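Local coordinates for chitin binding protein (Tectaria macrodonta, PDB 6IF7) that is an insecticidal, chitin-binding fern protein that holds a copper ion and is probably an AA10-type lytic polysaccharide monooxygenase, at residues I47-A50 / A51-R55; W165-D169 / S170-F174. All blocks are in the same frame, centred on the assembly; numbering follows the deposited sequence.

Contact 1: I47-A50 / A51-R55; sequences IPNA and AGRHR
Arg53 folds its side chain back over the turn that precedes it and hands two of its guanidinium nitrogens to successive backbone carbonyls. NE donates to Ala50 O at 2.9 Å, and NH2 to Asn49 O at 3.0 Å. The second oxygen sits at the edge of the guanidinium and in its plane; the first is tilted 27° out of that plane. Ala50 O is gripped twice, because Arg53 N also reaches it, at 3.2 Å, closing the type I' turn from Ala50 to Arg53. The two donors come to this oxygen from opposite faces of its carbonyl plane. The bend at chi3 (-67°) turns the arginine chain back toward these carbonyls, and the two bonds hold the guanidinium there. Beside it, the Asn49 amide stands nearly perpendicular to the guanidinium, with ND2 3.8 Å from Arg53 NH2, a contact without a bond.

One turn earlier, Ala50 N donates to Ile47 O in a type I turn, so two turns follow each other through Ala50. Ala51 and Gly52, both with positive phi, are the central residues of the second, as a type I' turn requires. Ala50 CB comes to within 4.3 Å of His54 ND1, oblique to the ring; that nitrogen has its polar partner in Tyr175 OH.

Arg53 is the N-cap residue of helix 54-57, and the two consecutive turns thus carry the chain from strand 46-47 into that short helix. Ala50 and His54 face strands 159-167 and 173-182, touching Gln166, Ala173 and Tyr175, while backbone bonds tie Ile47 to Ala173 and Ala51 to Pro171.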
loop_
_atom_site.group_PDB
_atom_site.type_symbol
_atom_site.label_atom_id
_atom_site.label_comp_id
_atom_site.label_asym_id
_atom_site.label_seq_id
_atom_site.Cartn_x
_atom_site.Cartn_y
_atom_site.Cartn_z
ATOM N N ILE A 47 0.224 9.848 -8.286
ATOM C CA ILE A 47 0.273 11.284 -8.365
ATOM C C ILE A 47 1.292 11.475 -9.487
ATOM O O ILE A 47 2.499 11.321 -9.237
ATOM C CB ILE A 47 0.742 11.914 -7.041
ATOM C CG1 ILE A 47 -0.289 11.637 -5.950
ATOM C CG2 ILE A 47 0.952 13.440 -7.199
ATOM C CD1 ILE A 47 0.057 12.226 -4.596
ATOM N N PRO A 48 0.826 11.778 -10.725
ATOM C CA PRO A 48 1.740 11.949 -11.888
ATOM C C PRO A 48 2.799 13.020 -11.676
ATOM O O PRO A 48 3.828 13.025 -12.314
ATOM C CB PRO A 48 0.801 12.371 -13.034
ATOM C CG PRO A 48 -0.583 12.131 -12.555
ATOM C CD PRO A 48 -0.554 12.190 -11.058
ATOM N N ASN A 49 2.517 13.864 -10.709
ATOM C CA ASN A 49 3.242 15.026 -10.388
ATOM C C ASN A 49 4.205 14.955 -9.187
ATOM O O ASN A 49 4.850 15.945 -8.902
ATOM C CB ASN A 49 2.160 16.066 -10.053
ATOM C CG ASN A 49 2.625 17.445 -10.286
ATOM O OD1 ASN A 49 3.623 17.641 -10.995
ATOM N ND2 ASN A 49 1.932 18.427 -9.698
ATOM N N ALA A 50 4.317 13.827 -8.487
ATOM C CA ALA A 50 4.853 13.850 -7.100
ATOM C C ALA A 50 6.188 14.548 -6.924
ATOM O O ALA A 50 6.304 15.466 -6.124
ATOM C CB ALA A 50 4.953 12.453 -6.523
ATOM N N ALA A 51 7.190 14.085 -7.659
ATOM C CA ALA A 51 8.555 14.580 -7.526
ATOM C C ALA A 51 9.019 14.481 -6.068
ATOM O O ALA A 51 9.663 15.387 -5.558
ATOM C CB ALA A 51 8.663 16.024 -8.062
ATOM N N GLY A 52 8.688 13.369 -5.401
ATOM C CA GLY A 52 9.138 13.114 -4.040
ATOM C C GLY A 52 8.432 13.869 -2.925
ATOM O O GLY A 52 8.780 13.705 -1.756
ATOM N N ARG A 53 7.416 14.661 -3.264
ATOM C CA ARG A 53 6.762 15.568 -2.319
ATOM C C ARG A 53 5.503 14.925 -1.730
ATOM O O ARG A 53 4.417 15.494 -1.758
ATOM C CB ARG A 53 6.417 16.888 -3.018
ATOM C CG ARG A 53 7.626 17.596 -3.621
ATOM C CD ARG A 53 7.205 18.781 -4.462
ATOM N NE ARG A 53 6.487 18.340 -5.655
ATOM C CZ ARG A 53 5.476 18.984 -6.234
ATOM N NH1 ARG A 53 5.003 20.119 -5.726
ATOM N NH2 ARG A 53 4.905 18.468 -7.325
ATOM N N HIS A 54 5.684 13.759 -1.134
ATOM C CA HIS A 54 4.567 12.891 -0.727
ATOM C C HIS A 54 3.772 13.525 0.436
ATOM O O HIS A 54 2.556 13.694 0.374
ATOM C CB HIS A 54 5.101 11.500 -0.322
ATOM C CG HIS A 54 6.128 10.940 -1.268
ATOM N ND1 HIS A 54 5.892 10.785 -2.618
ATOM C CD2 HIS A 54 7.402 10.520 -1.060
ATOM C CE1 HIS A 54 6.970 10.290 -3.201
ATOM N NE2 HIS A 54 7.901 10.117 -2.280
ATOM N N ARG A 55 4.496 13.931 1.462
ATOM C CA ARG A 55 3.896 14.480 2.664
ATOM C C ARG A 55 3.257 15.845 2.464
ATOM O O ARG A 55 2.381 16.228 3.208
ATOM C CB ARG A 55 4.942 14.529 3.763
ATOM C CG ARG A 55 5.433 13.136 4.145
ATOM C CD ARG A 55 6.735 13.188 4.907
ATOM N NE ARG A 55 7.190 11.839 5.239
ATOM C CZ ARG A 55 7.747 10.980 4.385
ATOM N NH1 ARG A 55 7.939 11.274 3.094
ATOM N NH2 ARG A 55 8.123 9.794 4.828
#

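Contact 2: W165-D169 / S170-F174; sequences WQRTD and SPEAF. With SO4 (sulfate ion), chain E.
Arg167 holds two acids of the loop that joins the hairpin strands, one before Ser170 and one after it, with one guanidinium. NH1 makes a salt bridge to Glu172 OE1 at 2.8 Å, meeting the syn side of that oxygen. NE and NH2 grip Asp169 side-on, both directed to OD1, with NE the closer at 3.0 Å. These carboxylate oxygens lie near the guanidinium plane. A sulfate, probably from the crystallisation liquor, is held by NH2 to its O3 at 3.2 Å and by weak bonds from NH1 to O2 and O4. Arg167 kinks near its end (chi3 66°), which brings the group beside Ser170, whose CB lies over one face, toward the rim, 3.4 Å above the plane. Ser170 OG accepts from Glu172 N, an ST turn that helps set the glutamate.

Gln166, on the Ala173 face of the sheet, curls NE2 back to Arg167 O, on an in-plane lone pair, and weakly to Pro171 O, while its OE1 accepts from Gly52 N. Beyond the loop the strands pair antiparallel. Trp165 and Phe174 form the hydrogen-bonded pair through two backbone bonds, and Arg167 N donates to Glu172 O.

Trp165 and Phe174 run side by side, with CE3 of the indole 3.7 Å from Phe174 CD1 and the ring planes 38° apart. Phe174 also packs edge-to-face with the copper ligand His1, and Trp165 meets the ring of His103, the other histidine on the metal.

Replacing Arg167 by an alanine removes the guanidinium, which would probably leave the Asp169 and Glu172 carboxylates without their shared cation and Ser170 CB without its neighbour. Binding sulfate while already holding two acids, this arginine appears able to offer N-H groups to an anion beside the copper site.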
loop_
_atom_site.group_PDB
_atom_site.type_symbol
_atom_site.label_atom_id
_atom_site.label_comp_id
_atom_site.label_asym_id
_atom_site.label_seq_id
_atom_site.Cartn_x
_atom_site.Cartn_y
_atom_site.Cartn_z
ATOM N N TRP A 165 6.328 4.130 -4.399
ATOM C CA TRP A 165 7.179 3.818 -5.571
ATOM C C TRP A 165 7.428 5.113 -6.335
ATOM O O TRP A 165 6.551 5.572 -7.074
ATOM C CB TRP A 165 6.473 2.781 -6.461
ATOM C CG TRP A 165 7.236 2.265 -7.674
ATOM C CD1 TRP A 165 8.584 2.260 -7.860
ATOM C CD2 TRP A 165 6.671 1.598 -8.823
ATOM N NE1 TRP A 165 8.895 1.673 -9.071
ATOM C CE2 TRP A 165 7.736 1.253 -9.674
ATOM C CE3 TRP A 165 5.354 1.289 -9.224
ATOM C CZ2 TRP A 165 7.540 0.591 -10.906
ATOM C CZ3 TRP A 165 5.158 0.648 -10.445
ATOM C CH2 TRP A 165 6.248 0.296 -11.270
ATOM N N GLN A 166 8.600 5.721 -6.129
ATOM C CA GLN A 166 8.981 6.971 -6.817
ATOM C C GLN A 166 9.811 6.635 -8.078
ATOM O O GLN A 166 10.851 5.984 -7.998
ATOM C CB GLN A 166 9.757 7.893 -5.853
ATOM C CG GLN A 166 10.234 9.231 -6.431
ATOM C CD GLN A 166 9.108 10.146 -6.932
ATOM O OE1 GLN A 166 8.400 10.770 -6.149
ATOM N NE2 GLN A 166 8.964 10.242 -8.242
ATOM N N ARG A 167 9.333 7.061 -9.242
ATOM C CA ARG A 167 10.104 6.904 -10.486
ATOM C C ARG A 167 11.300 7.831 -10.528
ATOM O O ARG A 167 11.256 8.907 -9.947
ATOM C CB ARG A 167 9.230 7.152 -11.710
ATOM C CG ARG A 167 8.292 5.996 -11.940
ATOM C CD ARG A 167 7.330 6.289 -13.045
ATOM N NE ARG A 167 8.008 6.406 -14.325
ATOM C CZ ARG A 167 7.382 6.527 -15.489
ATOM N NH1 ARG A 167 6.061 6.541 -15.560
ATOM N NH2 ARG A 167 8.096 6.633 -16.595
ATOM N N THR A 168 12.357 7.388 -11.202
ATOM C CA THR A 168 13.609 8.167 -11.375
ATOM C C THR A 168 13.736 8.863 -12.733
ATOM O O THR A 168 14.555 9.777 -12.879
ATOM C CB THR A 168 14.840 7.273 -11.184
ATOM O OG1 THR A 168 14.773 6.166 -12.087
ATOM C CG2 THR A 168 14.890 6.755 -9.760
ATOM N N ASP A 169 12.940 8.428 -13.708
ATOM C CA ASP A 169 12.861 9.057 -15.034
ATOM C C ASP A 169 11.632 9.964 -15.166
ATOM O O ASP A 169 11.301 10.416 -16.260
ATOM C CB ASP A 169 12.794 7.974 -16.110
ATOM C CG ASP A 169 11.630 7.031 -15.910
ATOM O OD1 ASP A 169 10.849 7.194 -14.936
ATOM O OD2 ASP A 169 11.512 6.088 -16.698
ATOM N N SER A 170 10.960 10.231 -14.051
ATOM C CA SER A 170 9.648 10.858 -14.056
ATOM C C SER A 170 9.294 11.314 -12.642
ATOM O O SER A 170 9.692 10.667 -11.678
ATOM C CB SER A 170 8.615 9.829 -14.494
ATOM O OG SER A 170 7.295 10.309 -14.301
ATOM N N PRO A 171 8.519 12.403 -12.517
ATOM C CA PRO A 171 8.035 12.813 -11.180
ATOM C C PRO A 171 6.909 11.929 -10.630
ATOM O O PRO A 171 6.526 12.092 -9.466
ATOM C CB PRO A 171 7.499 14.235 -11.415
ATOM C CG PRO A 171 7.126 14.266 -12.864
ATOM C CD PRO A 171 7.950 13.240 -13.595
ATOM N N GLU A 172 6.375 11.026 -11.454
ATOM C CA GLU A 172 5.287 10.163 -11.049
ATOM C C GLU A 172 5.672 9.183 -9.934
ATOM O O GLU A 172 6.738 8.555 -9.969
ATOM C CB GLU A 172 4.788 9.379 -12.242
ATOM C CG GLU A 172 3.591 8.493 -11.963
ATOM C CD GLU A 172 3.196 7.689 -13.184
ATOM O OE1 GLU A 172 4.053 6.938 -13.687
ATOM O OE2 GLU A 172 2.033 7.774 -13.624
ATOM N N ALA A 173 4.760 9.043 -8.984
ATOM C CA ALA A 173 4.866 8.088 -7.905
ATOM C C ALA A 173 3.539 7.329 -7.722
ATOM O O ALA A 173 2.466 7.840 -8.066
ATOM C CB ALA A 173 5.239 8.823 -6.635
ATOM N N PHE A 174 3.643 6.103 -7.196
ATOM C CA PHE A 174 2.525 5.230 -6.891
ATOM C C PHE A 174 2.514 4.961 -5.380
ATOM O O PHE A 174 3.562 4.933 -4.731
ATOM C CB PHE A 174 2.637 3.915 -7.673
ATOM C CG PHE A 174 2.576 4.106 -9.170
ATOM C CD1 PHE A 174 3.704 4.535 -9.884
ATOM C CD2 PHE A 174 1.388 3.889 -9.866
ATOM C CE1 PHE A 174 3.640 4.742 -11.265
ATOM C CE2 PHE A 174 1.326 4.077 -11.247
ATOM C CZ PHE A 174 2.441 4.511 -11.941
HETATM S S SO4 E . 5.029 5.918 -18.909
HETATM O O1 SO4 E . 4.285 5.622 -20.156
HETATM O O2 SO4 E . 5.003 7.388 -18.669
HETATM O O3 SO4 E . 6.435 5.437 -19.026
HETATM O O4 SO4 E . 4.371 5.202 -17.792
#

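In the fold
Contact 1 and contact 2 lie side by side, their centres about 8 Å apart, and lock together through the backbone and one glutamine. Ala51 N is 2.8 Å from Pro171 O and Gly52 N is 2.7 Å from Gln166 OE1, both probable hydrogen bonds, so the two consecutive turns of 47-55 rest against the hairpin tip of 165-174. His54 CE1 packs on the same Gln166 OE1 at 3.3 Å. Contact 2 reaches the copper site: the Phe174 side chain comes within about 3 Å of the metal. Thr168, at the turn, belongs to the glycan pocket, and Gly52 of contact 1 lies about 5 Å from a bound fucose, nearest atoms.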